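Local coordinates for queuine lyase ([Clostridium] spiroforme DSM 1552, PDB 6P78), which binds queuine together with a [4Fe-4S] cluster and S-adenosylmethionine and probably breaks a C-N bond in it by radical chemistry, at residues E219-I222 with K223-D226; E227-H230 with D231-N234. One frame throughout, in Å; residues are numbered along the deposited sequence.

Helix 219-228 and the short helix 230-233 that follows it carry both contacts of this radical SAM core. Interaction 1 spans the first two turns of helix 219-228; interaction 2 follows directly along the chain, taking in the end of that helix, the break at Y229 and helix 230-233. Their centres lie 12 Å apart on the same side of the molecule, and both pack against helix 186-199. A salt bridge ties them, with D226 OD1 2.7 Å from K233 NZ, while F225 meets L232 and W224 meets Y229. Together they form an outer layer of the domain: the side chain of I222 is about 9 Å from the bound S-adenosylmethionine, that of L232 about 13 Å.

Interaction 1: E219-I222 with K223-D226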
loop_
_atom_site.group_PDB
_atom_site.type_symbol
_atom_site.label_atom_id
_atom_site.label_comp_id
_atom_site.label_asym_id
_atom_site.label_seq_id
_atom_site.Cartn_x
_atom_site.Cartn_y
_atom_site.Cartn_z
ATOM N N GLU A 219 3.462 14.349 17.616
ATOM C CA GLU A 219 3.598 15.570 16.823
ATOM C C GLU A 219 5.041 16.055 16.766
ATOM O O GLU A 219 5.453 16.650 15.762
ATOM C CB GLU A 219 2.709 16.684 17.380
ATOM C CG GLU A 219 1.210 16.387 17.334
ATOM C CD GLU A 219 0.662 16.243 15.913
ATOM O OE1 GLU A 219 1.308 16.750 14.969
ATOM O OE2 GLU A 219 -0.419 15.624 15.752
ATOM N N GLU A 220 5.820 15.830 17.825
ATOM C CA GLU A 220 7.203 16.292 17.806
ATOM C C GLU A 220 8.021 15.526 16.785
ATOM O O GLU A 220 8.880 16.113 16.112
ATOM C CB GLU A 220 7.851 16.170 19.186
ATOM C CG GLU A 220 7.147 16.990 20.248
ATOM C CD GLU A 220 6.499 16.104 21.296
ATOM O OE1 GLU A 220 7.063 15.994 22.410
ATOM O OE2 GLU A 220 5.446 15.485 20.979
ATOM N N LEU A 221 7.818 14.207 16.695
ATOM C CA LEU A 221 8.558 13.419 15.716
ATOM C C LEU A 221 8.158 13.802 14.308
ATOM O O LEU A 221 8.989 13.804 13.393
ATOM C CB LEU A 221 8.307 11.923 15.909
ATOM C CG LEU A 221 9.035 11.272 17.068
ATOM C CD1 LEU A 221 8.707 9.779 17.025
ATOM C CD2 LEU A 221 10.535 11.524 16.961
ATOM N N ILE A 222 6.877 14.088 14.105
ATOM C CA ILE A 222 6.446 14.442 12.759
ATOM C C ILE A 222 7.053 15.777 12.361
ATOM O O ILE A 222 7.537 15.943 11.232
ATOM C CB ILE A 222 4.915 14.458 12.686
ATOM C CG1 ILE A 222 4.352 13.049 12.863
ATOM C CG2 ILE A 222 4.424 15.099 11.341
ATOM C CD1 ILE A 222 2.828 13.003 12.942
ATOM N N LYS A 223 7.064 16.740 13.290
ATOM C CA LYS A 223 7.700 18.022 13.025
ATOM C C LYS A 223 9.169 17.829 12.673
ATOM O O LYS A 223 9.701 18.469 11.756
ATOM C CB LYS A 223 7.544 18.929 14.249
ATOM C CG LYS A 223 8.056 20.346 14.089
ATOM C CD LYS A 223 7.695 21.160 15.342
ATOM C CE LYS A 223 8.290 22.545 15.319
ATOM N NZ LYS A 223 7.537 23.399 14.365
ATOM N N TRP A 224 9.848 16.965 13.418
ATOM C CA TRP A 224 11.267 16.749 13.168
ATOM C C TRP A 224 11.475 16.094 11.809
ATOM O O TRP A 224 12.329 16.519 11.022
ATOM C CB TRP A 224 11.868 15.890 14.285
ATOM C CG TRP A 224 13.138 15.195 13.905
ATOM C CD1 TRP A 224 14.395 15.727 13.926
ATOM C CD2 TRP A 224 13.284 13.832 13.475
ATOM N NE1 TRP A 224 15.311 14.792 13.526
ATOM C CE2 TRP A 224 14.661 13.618 13.247
ATOM C CE3 TRP A 224 12.394 12.773 13.274
ATOM C CZ2 TRP A 224 15.165 12.390 12.816
ATOM C CZ3 TRP A 224 12.895 11.551 12.837
ATOM C CH2 TRP A 224 14.268 11.373 12.611
ATOM N N PHE A 225 10.671 15.080 11.509
ATOM C CA PHE A 225 10.817 14.355 10.255
ATOM C C PHE A 225 10.544 15.269 9.071
ATOM O O PHE A 225 11.271 15.237 8.071
ATOM C CB PHE A 225 9.881 13.146 10.251
ATOM C CG PHE A 225 10.080 12.236 9.080
ATOM C CD1 PHE A 225 11.108 11.311 9.068
ATOM C CD2 PHE A 225 9.230 12.305 7.984
ATOM C CE1 PHE A 225 11.291 10.462 7.987
ATOM C CE2 PHE A 225 9.415 11.463 6.897
ATOM C CZ PHE A 225 10.454 10.543 6.904
ATOM N N ASP A 226 9.542 16.139 9.194
ATOM C CA ASP A 226 9.196 17.016 8.082
ATOM C C ASP A 226 10.364 17.912 7.690
ATOM O O ASP A 226 10.561 18.194 6.505
ATOM C CB ASP A 226 7.970 17.848 8.436
ATOM C CG ASP A 226 7.566 18.762 7.318
ATOM O OD1 ASP A 226 7.187 18.237 6.249
ATOM O OD2 ASP A 226 7.642 19.994 7.505
#
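L221 and W224 stand one turn apart, and their side chains approach through a single loose apolar contact, L221 CD2 to W224 CE3 at 4.3 Å. The indole is turned so that its rim, rather than a face, meets the backbone of the preceding turn: L221 O lies in the ring plane, 3.6 Å from W224 CE3. W224 takes this position with CG opposite its own backbone N (chi1 159°). The same oxygen accepts the amide of F225, N to O 2.8 Å, and F225 CB rests 3.3 Å from it; W224 and F225 thus both close on this one carbonyl. Three further i to i+4 bonds, K223 to E219, W224 to E220 and D226 to I222, complete regular alpha-helical pairing. The last is 2.9 Å from D226 N to I222 O. On the outer side the charged ends turn to other partners: E219 to R217, just before the helix, and D226 to K233. L221 and F225 are buried, and W224 and I222 partly so. L221 touches K186, and W224 lies on I189 and R190 of helix 186-199 with K186 in a cation-pi contact, while F225 and I222 reach strand 203-207, the middle strand of the three-stranded parallel sheet.

Interaction 2: E227-H230 with D231-N234; sequences EEYH and DLKN
With CG opposite the backbone N in H230 (chi1 -175°) and beside it in K233 (chi1 -64°), the imidazole and the lysine chain are brought together from one turn apart. K233 is extended beyond CG, and its methylenes run obliquely across the histidine, CD lying 3.6 Å from H230 ND1. At the end of the chain NZ reaches the ring edge and lies only 8° out of its plane, donating to H230 ND1 at 3.2 Å. That ammonium also forms a salt bridge with D226 in the preceding helix, so a carboxylate and a ring nitrogen both hold the lysine tip. Y229 leaves helical backbone geometry, a break between helix 219-228 and the short, weakly bonded helix 230-233. The bonds here run from i+3 to i: L232 N to Y229 O at 2.9 Å and K233 N to H230 O at 3.1 Å, each donor lying well above the carbonyl plane. L232 CB sits 3.1 Å from Y229 O. The side chains of Y229 and L232 both touch I193 of helix 186-199, and the Y229 ring also meets that of F225 with their planes nearly parallel.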
loop_
_atom_site.group_PDB
_atom_site.type_symbol
_atom_site.label_atom_id
_atom_site.label_comp_id
_atom_site.label_asym_id
_atom_site.label_seq_id
_atom_site.Cartn_x
_atom_site.Cartn_y
_atom_site.Cartn_z
ATOM N N GLU A 227 11.163 18.354 8.661
ATOM C CA GLU A 227 12.305 19.196 8.323
ATOM C C GLU A 227 13.546 18.376 7.990
ATOM O O GLU A 227 14.258 18.695 7.034
ATOM C CB GLU A 227 12.605 20.177 9.461
ATOM C CG GLU A 227 12.971 19.518 10.785
ATOM C CD GLU A 227 12.882 20.461 11.985
ATOM O OE1 GLU A 227 12.769 19.960 13.132
ATOM O OE2 GLU A 227 12.927 21.695 11.778
ATOM N N GLU A 228 13.799 17.302 8.739
ATOM C CA GLU A 228 15.054 16.571 8.589
ATOM C C GLU A 228 15.076 15.735 7.317
ATOM O O GLU A 228 16.136 15.585 6.698
ATOM C CB GLU A 228 15.289 15.682 9.809
ATOM C CG GLU A 228 16.458 14.710 9.669
ATOM C CD GLU A 228 17.798 15.323 10.037
ATOM O OE1 GLU A 228 17.918 16.571 10.011
ATOM O OE2 GLU A 228 18.734 14.551 10.359
ATOM N N TYR A 229 13.930 15.193 6.910
ATOM C CA TYR A 229 13.828 14.346 5.728
ATOM C C TYR A 229 13.080 15.047 4.597
ATOM O O TYR A 229 12.420 14.404 3.782
ATOM C CB TYR A 229 13.190 13.005 6.096
ATOM C CG TYR A 229 14.171 12.164 6.875
ATOM C CD1 TYR A 229 14.324 12.342 8.244
ATOM C CD2 TYR A 229 15.022 11.264 6.231
ATOM C CE1 TYR A 229 15.255 11.612 8.958
ATOM C CE2 TYR A 229 15.974 10.530 6.951
ATOM C CZ TYR A 229 16.072 10.702 8.310
ATOM O OH TYR A 229 17.018 9.996 9.045
ATOM N N HIS A 230 13.224 16.370 4.511
ATOM C CA HIS A 230 12.575 17.121 3.445
ATOM C C HIS A 230 13.023 16.651 2.064
ATOM O O HIS A 230 12.223 16.635 1.119
ATOM C CB HIS A 230 12.851 18.611 3.623
ATOM C CG HIS A 230 12.128 19.478 2.640
ATOM N ND1 HIS A 230 10.759 19.645 2.663
ATOM C CD2 HIS A 230 12.577 20.210 1.592
ATOM C CE1 HIS A 230 10.397 20.455 1.682
ATOM N NE2 HIS A 230 11.480 20.809 1.014
ATOM N N ASP A 231 14.293 16.255 1.922
ATOM C CA ASP A 231 14.765 15.785 0.624
ATOM C C ASP A 231 14.078 14.497 0.201
ATOM O O ASP A 231 14.079 14.165 -0.989
ATOM C CB ASP A 231 16.297 15.597 0.617
ATOM C CG ASP A 231 16.812 14.672 1.729
ATOM O OD1 ASP A 231 16.017 14.161 2.545
ATOM O OD2 ASP A 231 18.052 14.465 1.780
ATOM N N LEU A 232 13.470 13.778 1.140
ATOM C CA LEU A 232 12.747 12.562 0.793
ATOM C C LEU A 232 11.510 12.870 -0.035
ATOM O O LEU A 232 11.132 12.076 -0.906
ATOM C CB LEU A 232 12.361 11.821 2.072
ATOM C CG LEU A 232 12.020 10.346 2.006
ATOM C CD1 LEU A 232 13.142 9.587 1.334
ATOM C CD2 LEU A 232 11.797 9.860 3.426
ATOM N N LYS A 233 10.885 14.026 0.202
ATOM C CA LYS A 233 9.656 14.356 -0.508
ATOM C C LYS A 233 9.869 14.350 -2.013
ATOM O O LYS A 233 8.971 13.970 -2.772
ATOM C CB LYS A 233 9.138 15.724 -0.058
ATOM C CG LYS A 233 8.727 15.770 1.398
ATOM C CD LYS A 233 8.267 17.170 1.771
ATOM C CE LYS A 233 8.068 17.294 3.274
ATOM N NZ LYS A 233 7.873 18.725 3.632
ATOM N N ASN A 234 11.050 14.768 -2.465
ATOM C CA ASN A 234 11.340 14.916 -3.883
ATOM C C ASN A 234 12.154 13.762 -4.458
ATOM O O ASN A 234 12.637 13.868 -5.588
ATOM C CB ASN A 234 12.080 16.227 -4.120
ATOM C CG ASN A 234 11.204 17.426 -3.866
ATOM O OD1 ASN A 234 10.062 17.476 -4.323
ATOM N ND2 ASN A 234 11.721 18.390 -3.112
#